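Local coordinates for protein glycine cleavage system transcriptional repressor, putative (Vibrio cholerae, PDB 1U8S) that probably represses transcription of the glycine cleavage system genes, using a pair of ACT domains that in related proteins sense small molecules such as amino acids, at the interface of chains A and B. Coordinates in Å, arbitrary orientation; residue numbers count along the deposited sequence, not the author numbering. Chains: chain A/B, glycine cleavage system transcriptional repressor, putative.

Contacts 1 and 2 are neighbouring parts of one sheet-to-sheet interface between the first ACT domains, about 14 Å apart between C-alpha centres. Both draw on strands 5-14 and 76-82; contact 2 adds strand 45-54 of chain A. A:Val8–B:Val12 of contact 1 and A:Val12–B:Val8 of contact 2 are two-fold twins, and residue 80 serves in both. Contact 3, its centre about 15 Å from that of contact 1 and 19 Å from that of contact 2, joins strand 33-42 of chain A to B:Phe42 and strand 123-128 of chain B, linking first and second ACT domains as in a domain-swapped dimer.

Contact 1: the interface of chains A and B. Residues chain A 8, 10, 78-80; chain B 10, 12, 76-78.
A:Met78 reaches across from strand 76-82 of one ACT domain to the same strand and to strand 5-14 of its partner, and its long flexible thioether fills the tight part of the contact. CG lies anti to the backbone N (chi1 164°), and the chain bends at its last torsion (chi3 -62°), carrying CE toward the partner strand. The sulphur SD packs 3.4 Å from the CG2 methyl of B:Ile76, where the two side chains cross obliquely, and 3.6 Å from the CG2 methyl of B:Val12. CE comes 3.4 Å from CB of B:Met78. Branched aliphatic residues suit strands that press face to face, and an unbranched methionine can bend to fit between them. Next to this core, A:Thr10 and B:Thr10 meet tip to tip, and the hydroxyl OG1 of B:Thr10 donates to OG1 of A:Thr10 at 3.1 Å. Threonine suits this position because its hydroxyl can pair with its twin, although crowding here leaves the exact turn of B:Thr10 doubtful.

The packing is looser on the side of A:Val8 and A:Lys80. A:Val8 and B:Val12 lie alongside, pointing opposite ways, with their CG1 methyls 3.8 Å apart. The CD1 methyl of B:Ile76 touches the aliphatic stem of A:Lys80, 3.9 Å from its CB; the extended stem lays its methylenes along the isoleucine, CD also being 4.0 Å from CD1, and carries the amine NZ past this packing.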
loop_
_atom_site.group_PDB
_atom_site.type_symbol
_atom_site.label_atom_id
_atom_site.label_comp_id
_atom_site.label_asym_id
_atom_site.label_seq_id
_atom_site.Cartn_x
_atom_site.Cartn_y
_atom_site.Cartn_z
ATOM N N VAL A 8 5.883 -5.196 -11.599
ATOM C CA VAL A 8 5.113 -5.053 -10.374
ATOM C C VAL A 8 5.435 -6.265 -9.518
ATOM O O VAL A 8 5.290 -7.402 -9.955
ATOM C CB VAL A 8 3.605 -5.039 -10.666
ATOM C CG1 VAL A 8 2.819 -5.173 -9.371
ATOM C CG2 VAL A 8 3.230 -3.748 -11.399
ATOM N N THR A 10 4.950 -8.247 -5.715
ATOM C CA THR A 10 4.127 -8.290 -4.528
ATOM C C THR A 10 4.609 -9.445 -3.678
ATOM O O THR A 10 4.824 -10.545 -4.184
ATOM C CB THR A 10 2.659 -8.465 -4.878
ATOM O OG1 THR A 10 1.900 -8.525 -3.671
ATOM C CG2 THR A 10 2.435 -9.729 -5.655
ATOM N N MET A 78 4.813 -12.660 -6.101
ATOM C CA MET A 78 4.068 -12.680 -7.353
ATOM C C MET A 78 4.574 -11.508 -8.198
ATOM O O MET A 78 4.805 -10.424 -7.674
ATOM C CB MET A 78 2.586 -12.521 -7.038
ATOM C CG MET A 78 1.706 -12.139 -8.196
ATOM S SD MET A 78 0.181 -11.415 -7.530
ATOM C CE MET A 78 -0.471 -12.814 -6.622
ATOM N N MET A 79 4.766 -11.728 -9.497
ATOM C CA MET A 79 5.265 -10.665 -10.368
ATOM C C MET A 79 4.502 -10.577 -11.672
ATOM O O MET A 79 3.906 -11.550 -12.129
ATOM C CB MET A 79 6.744 -10.879 -10.688
ATOM C CG MET A 79 7.613 -11.155 -9.479
ATOM S SD MET A 79 9.261 -11.621 -9.991
ATOM C CE MET A 79 8.905 -13.167 -10.847
ATOM N N LYS A 80 4.541 -9.392 -12.270
ATOM C CA LYS A 80 3.873 -9.124 -13.537
ATOM C C LYS A 80 4.428 -7.851 -14.158
ATOM O O LYS A 80 4.559 -6.834 -13.487
ATOM C CB LYS A 80 2.367 -8.962 -13.333
ATOM C CG LYS A 80 1.664 -8.427 -14.571
ATOM C CD LYS A 80 0.176 -8.311 -14.393
ATOM C CE LYS A 80 -0.460 -7.792 -15.667
ATOM N NZ LYS A 80 -1.939 -7.861 -15.607
ATOM N N THR B 10 -3.257 -10.429 -1.465
ATOM C CA THR B 10 -2.426 -9.710 -2.404
ATOM C C THR B 10 -3.043 -9.925 -3.778
ATOM O O THR B 10 -3.404 -11.043 -4.131
ATOM C CB THR B 10 -0.982 -10.249 -2.399
ATOM O OG1 THR B 10 -0.168 -9.413 -1.567
ATOM C CG2 THR B 10 -0.412 -10.270 -3.800
ATOM N N VAL B 12 -2.978 -8.458 -8.123
ATOM C CA VAL B 12 -2.439 -7.632 -9.192
ATOM C C VAL B 12 -3.229 -7.952 -10.441
ATOM O O VAL B 12 -3.347 -9.111 -10.834
ATOM C CB VAL B 12 -0.960 -7.935 -9.465
ATOM C CG1 VAL B 12 -0.391 -6.914 -10.447
ATOM C CG2 VAL B 12 -0.195 -7.914 -8.175
ATOM N N ILE B 76 -4.297 -11.675 -10.486
ATOM C CA ILE B 76 -3.362 -12.612 -9.864
ATOM C C ILE B 76 -3.512 -12.499 -8.357
ATOM O O ILE B 76 -3.343 -11.418 -7.806
ATOM C CB ILE B 76 -1.904 -12.276 -10.203
ATOM C CG1 ILE B 76 -1.771 -11.923 -11.680
ATOM C CG2 ILE B 76 -1.016 -13.470 -9.894
ATOM C CD1 ILE B 76 -0.370 -11.467 -12.064
ATOM N N THR B 77 -3.812 -13.601 -7.682
ATOM C CA THR B 77 -3.982 -13.542 -6.237
ATOM C C THR B 77 -2.947 -14.303 -5.423
ATOM O O THR B 77 -2.234 -15.171 -5.924
ATOM C CB THR B 77 -5.360 -14.041 -5.824
ATOM O OG1 THR B 77 -5.443 -15.454 -6.054
ATOM C CG2 THR B 77 -6.430 -13.326 -6.627
ATOM N N MET B 78 -2.891 -13.962 -4.143
ATOM C CA MET B 78 -1.957 -14.560 -3.215
ATOM C C MET B 78 -2.554 -14.301 -1.834
ATOM O O MET B 78 -2.874 -13.162 -1.509
ATOM C CB MET B 78 -0.606 -13.859 -3.375
ATOM C CG MET B 78 0.580 -14.558 -2.761
ATOM S SD MET B 78 2.135 -13.891 -3.447
ATOM C CE MET B 78 2.361 -12.380 -2.441
#

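Contact 2: the interface of chains A and B. Residues chain A 12-14, 45; chain B 8, 80-82.
Unlike chain shapes bring A:Glu45 and B:Lys80 together: the lysine, long enough for its amine to cross between chains, is extended with CG anti to the backbone N (chi1 173°), while the glutamate folds at its second torsion (chi2 -59°) to turn its carboxylate toward the partner. The two side chains cross at a slant, and the lysine amine NZ forms a salt bridge of 3.0 Å with the carboxylate oxygen OE1, weak as a hydrogen bond. NZ also lies 3.3 Å from the hydroxyl OG1 of A:Thr14, another weak bond; these two side chains cross at about a right angle. The other carboxylate oxygen, OE2, takes a hydrogen bond of 2.6 Å from the hydroxyl OG1 of B:Thr82 through its anti lone pair, directed away from OE1. Each oxygen thus has its own partner, which should limit rotation of the group, and the nearby amine would be expected to favour its charged form. Glutamate suits the place because its two oxygens can serve a lysine and a hydroxyl at once while its methylene packs, CG lying 3.5 Å from CB of B:Thr82. Beside the polar groups, the CG1 methyls of A:Val12 and B:Val8 meet at 3.7 Å; compact valines suit closely facing strands. The site joins the end of strand 5-14 and the start of strand 45-54 in chain A to strands 5-14 and 76-82 of chain B.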
loop_
_atom_site.group_PDB
_atom_site.type_symbol
_atom_site.label_atom_id
_atom_site.label_comp_id
_atom_site.label_asym_id
_atom_site.label_seq_id
_atom_site.Cartn_x
_atom_site.Cartn_y
_atom_site.Cartn_z
ATOM N N VAL A 12 4.516 -11.377 0.488
ATOM C CA VAL A 12 3.861 -11.532 1.784
ATOM C C VAL A 12 4.564 -12.655 2.522
ATOM O O VAL A 12 4.501 -13.815 2.111
ATOM C CB VAL A 12 2.384 -11.928 1.653
ATOM C CG1 VAL A 12 1.752 -12.013 3.024
ATOM C CG2 VAL A 12 1.649 -10.922 0.814
ATOM N N GLY A 13 5.243 -12.312 3.607
ATOM C CA GLY A 13 5.941 -13.316 4.383
ATOM C C GLY A 13 5.859 -12.988 5.856
ATOM O O GLY A 13 5.331 -11.944 6.224
ATOM N N THR A 14 6.368 -13.871 6.708
ATOM C CA THR A 14 6.325 -13.607 8.139
ATOM C C THR A 14 7.244 -12.442 8.442
ATOM O O THR A 14 8.424 -12.463 8.098
ATOM C CB THR A 14 6.779 -14.822 8.966
ATOM O OG1 THR A 14 5.850 -15.903 8.790
ATOM C CG2 THR A 14 6.841 -14.458 10.439
ATOM N N GLU A 45 2.480 -10.392 9.352
ATOM C CA GLU A 45 3.143 -10.551 8.060
ATOM C C GLU A 45 3.708 -9.261 7.487
ATOM O O GLU A 45 3.118 -8.184 7.637
ATOM C CB GLU A 45 2.162 -11.082 7.005
ATOM C CG GLU A 45 1.264 -12.203 7.444
ATOM C CD GLU A 45 2.045 -13.407 7.902
ATOM O OE1 GLU A 45 3.095 -13.701 7.285
ATOM O OE2 GLU A 45 1.602 -14.059 8.870
ATOM N N VAL B 8 -4.527 -12.459 4.843
ATOM C CA VAL B 8 -3.846 -11.401 4.119
ATOM C C VAL B 8 -4.005 -11.657 2.634
ATOM O O VAL B 8 -3.740 -12.757 2.152
ATOM C CB VAL B 8 -2.346 -11.351 4.454
ATOM C CG1 VAL B 8 -1.623 -10.510 3.424
ATOM C CG2 VAL B 8 -2.143 -10.763 5.840
ATOM N N LYS B 80 -2.703 -15.580 2.624
ATOM C CA LYS B 80 -1.984 -16.195 3.725
ATOM C C LYS B 80 -2.617 -15.871 5.064
ATOM O O LYS B 80 -2.705 -14.708 5.456
ATOM C CB LYS B 80 -0.518 -15.754 3.749
ATOM C CG LYS B 80 0.217 -16.251 4.986
ATOM C CD LYS B 80 1.694 -15.933 4.968
ATOM C CE LYS B 80 2.367 -16.507 6.203
ATOM N NZ LYS B 80 3.842 -16.363 6.156
ATOM N N ARG B 81 -3.057 -16.901 5.772
ATOM C CA ARG B 81 -3.649 -16.687 7.075
ATOM C C ARG B 81 -2.545 -16.108 7.963
ATOM O O ARG B 81 -1.358 -16.253 7.666
ATOM C CB ARG B 81 -4.176 -18.010 7.633
ATOM C CG ARG B 81 -5.145 -18.725 6.686
ATOM C CD ARG B 81 -5.508 -20.129 7.187
ATOM N NE ARG B 81 -6.673 -20.140 8.071
ATOM C CZ ARG B 81 -7.911 -20.415 7.668
ATOM N NH1 ARG B 81 -8.154 -20.712 6.395
ATOM N NH2 ARG B 81 -8.912 -20.382 8.538
ATOM N N THR B 82 -2.941 -15.438 9.040
ATOM C CA THR B 82 -1.980 -14.833 9.951
ATOM C C THR B 82 -2.643 -14.511 11.294
ATOM O O THR B 82 -3.865 -14.485 11.399
ATOM C CB THR B 82 -1.386 -13.546 9.328
ATOM O OG1 THR B 82 -0.379 -13.007 10.189
ATOM C CG2 THR B 82 -2.472 -12.503 9.114
#

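Contact 3: the interface of chains A and B. Residues chain A 34-39; chain B 42, 122-125.
The ring of B:Phe42 presents its edge to A:Arg38, whose NH1 lies in the ring plane 4.0 Å from CZ, with the guanidinium turned 73° from the ring. CB of A:Asp36 stands off one face, above and a little beyond the margin, 3.9 Å from CE1, and its carboxylate, 48° from the ring plane, reaches past the same edge. At the guanidinium edge, in plane, lies the aspartate: NH1 bonds OD2 at 3.1 Å in a salt bridge, but from above the carboxylate plane. NH1 also donates to the backbone O of A:Ser37. Arginine suits this role since one NH1 can serve two acceptors, which probably helps hold the acid beside the phenylalanine.

This strand of the ACT domain, 33-42, meets strand 123-128 and the loop residue B:Ala122 just before it. A:Ser37 OG sits in the crowded position between backbone N and carbonyl carbon (chi1 66°). A serine hydroxyl can both donate and accept: OG gives to the O of B:Leu124 at 2.8 Å and receives a bent bond from its N at 3.0 Å. The backbone N of A:Ile39 donates to the O of B:Ala122, 2.7 Å away. That oxygen is also 2.9 Å from water 1, which in turn lies 3.0 Å from the backbone O of A:Ile39.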
loop_
_atom_site.group_PDB
_atom_site.type_symbol
_atom_site.label_atom_id
_atom_site.label_comp_id
_atom_site.label_asym_id
_atom_site.label_seq_id
_atom_site.Cartn_x
_atom_site.Cartn_y
_atom_site.Cartn_z
ATOM N N ILE A 34 13.578 1.542 -8.057
ATOM C CA ILE A 34 12.340 1.305 -7.336
ATOM C C ILE A 34 11.587 2.625 -7.482
ATOM O O ILE A 34 11.929 3.621 -6.842
ATOM C CB ILE A 34 12.611 0.996 -5.841
ATOM C CG1 ILE A 34 13.423 -0.291 -5.725
ATOM C CG2 ILE A 34 11.311 0.831 -5.086
ATOM C CD1 ILE A 34 13.865 -0.624 -4.304
ATOM N N ILE A 35 10.571 2.632 -8.344
ATOM C CA ILE A 35 9.781 3.831 -8.607
ATOM C C ILE A 35 8.792 4.166 -7.492
ATOM O O ILE A 35 8.540 5.337 -7.185
ATOM C CB ILE A 35 9.020 3.684 -9.937
ATOM C CG1 ILE A 35 10.015 3.433 -11.071
ATOM C CG2 ILE A 35 8.216 4.943 -10.240
ATOM C CD1 ILE A 35 9.339 2.970 -12.357
ATOM N N ASP A 36 8.240 3.137 -6.872
ATOM C CA ASP A 36 7.277 3.356 -5.807
ATOM C C ASP A 36 7.028 2.001 -5.146
ATOM O O ASP A 36 7.475 0.967 -5.646
ATOM C CB ASP A 36 5.984 3.918 -6.403
ATOM C CG ASP A 36 5.141 4.662 -5.388
ATOM O OD1 ASP A 36 5.606 4.877 -4.251
ATOM O OD2 ASP A 36 4.006 5.048 -5.738
ATOM N N SER A 37 6.331 2.008 -4.019
ATOM C CA SER A 37 6.044 0.772 -3.321
ATOM C C SER A 37 5.109 1.065 -2.154
ATOM O O SER A 37 4.906 2.217 -1.789
ATOM C CB SER A 37 7.348 0.130 -2.799
ATOM O OG SER A 37 7.970 0.926 -1.796
ATOM N N ARG A 38 4.515 0.018 -1.596
ATOM C CA ARG A 38 3.635 0.163 -0.444
ATOM C C ARG A 38 4.082 -0.928 0.500
ATOM O O ARG A 38 4.235 -2.095 0.102
ATOM C CB ARG A 38 2.167 -0.043 -0.824
ATOM C CG ARG A 38 1.615 1.072 -1.647
ATOM C CD ARG A 38 1.761 2.418 -0.935
ATOM N NE ARG A 38 1.097 3.453 -1.725
ATOM C CZ ARG A 38 1.643 4.096 -2.752
ATOM N NH1 ARG A 38 2.894 3.849 -3.127
ATOM N NH2 ARG A 38 0.896 4.932 -3.461
ATOM N N ILE A 39 4.335 -0.535 1.736
ATOM C CA ILE A 39 4.782 -1.472 2.733
ATOM C C ILE A 39 3.833 -1.412 3.908
ATOM O O ILE A 39 3.389 -0.338 4.311
ATOM C CB ILE A 39 6.194 -1.116 3.191
ATOM C CG1 ILE A 39 7.094 -0.957 1.965
ATOM C CG2 ILE A 39 6.722 -2.180 4.150
ATOM C CD1 ILE A 39 8.548 -0.631 2.296
ATOM N N PHE B 42 -0.039 1.023 -10.217
ATOM C CA PHE B 42 1.333 0.989 -10.736
ATOM C C PHE B 42 1.306 0.591 -12.194
ATOM O O PHE B 42 0.846 -0.505 -12.537
ATOM C CB PHE B 42 2.191 -0.028 -9.985
ATOM C CG PHE B 42 2.469 0.345 -8.572
ATOM C CD1 PHE B 42 2.249 1.645 -8.127
ATOM C CD2 PHE B 42 2.998 -0.587 -7.688
ATOM C CE1 PHE B 42 2.554 2.009 -6.825
ATOM C CE2 PHE B 42 3.309 -0.234 -6.380
ATOM C CZ PHE B 42 3.086 1.067 -5.950
ATOM N N ALA B 122 5.950 2.874 5.151
ATOM C CA ALA B 122 4.709 2.669 4.414
ATOM C C ALA B 122 4.974 2.751 2.913
ATOM O O ALA B 122 4.240 2.185 2.108
ATOM C CB ALA B 122 3.694 3.699 4.814
ATOM N N SER B 123 6.024 3.460 2.523
ATOM C CA SER B 123 6.345 3.563 1.101
ATOM C C SER B 123 7.792 3.951 0.892
ATOM O O SER B 123 8.382 4.666 1.697
ATOM C CB SER B 123 5.433 4.578 0.392
ATOM O OG SER B 123 5.791 5.912 0.720
ATOM N N LEU B 124 8.347 3.483 -0.217
ATOM C CA LEU B 124 9.733 3.748 -0.527
ATOM C C LEU B 124 9.939 3.821 -2.027
ATOM O O LEU B 124 9.170 3.268 -2.794
ATOM C CB LEU B 124 10.601 2.638 0.085
ATOM C CG LEU B 124 12.124 2.668 -0.045
ATOM C CD1 LEU B 124 12.762 1.812 1.045
ATOM C CD2 LEU B 124 12.524 2.176 -1.425
ATOM N N SER B 125 10.970 4.547 -2.427
ATOM C CA SER B 125 11.357 4.694 -3.821
ATOM C C SER B 125 12.851 5.024 -3.774
ATOM O O SER B 125 13.291 5.843 -2.961
ATOM C CB SER B 125 10.580 5.823 -4.515
ATOM O OG SER B 125 11.049 7.118 -4.157
HETATM O O HOH W 1 1.507 1.428 2.746
#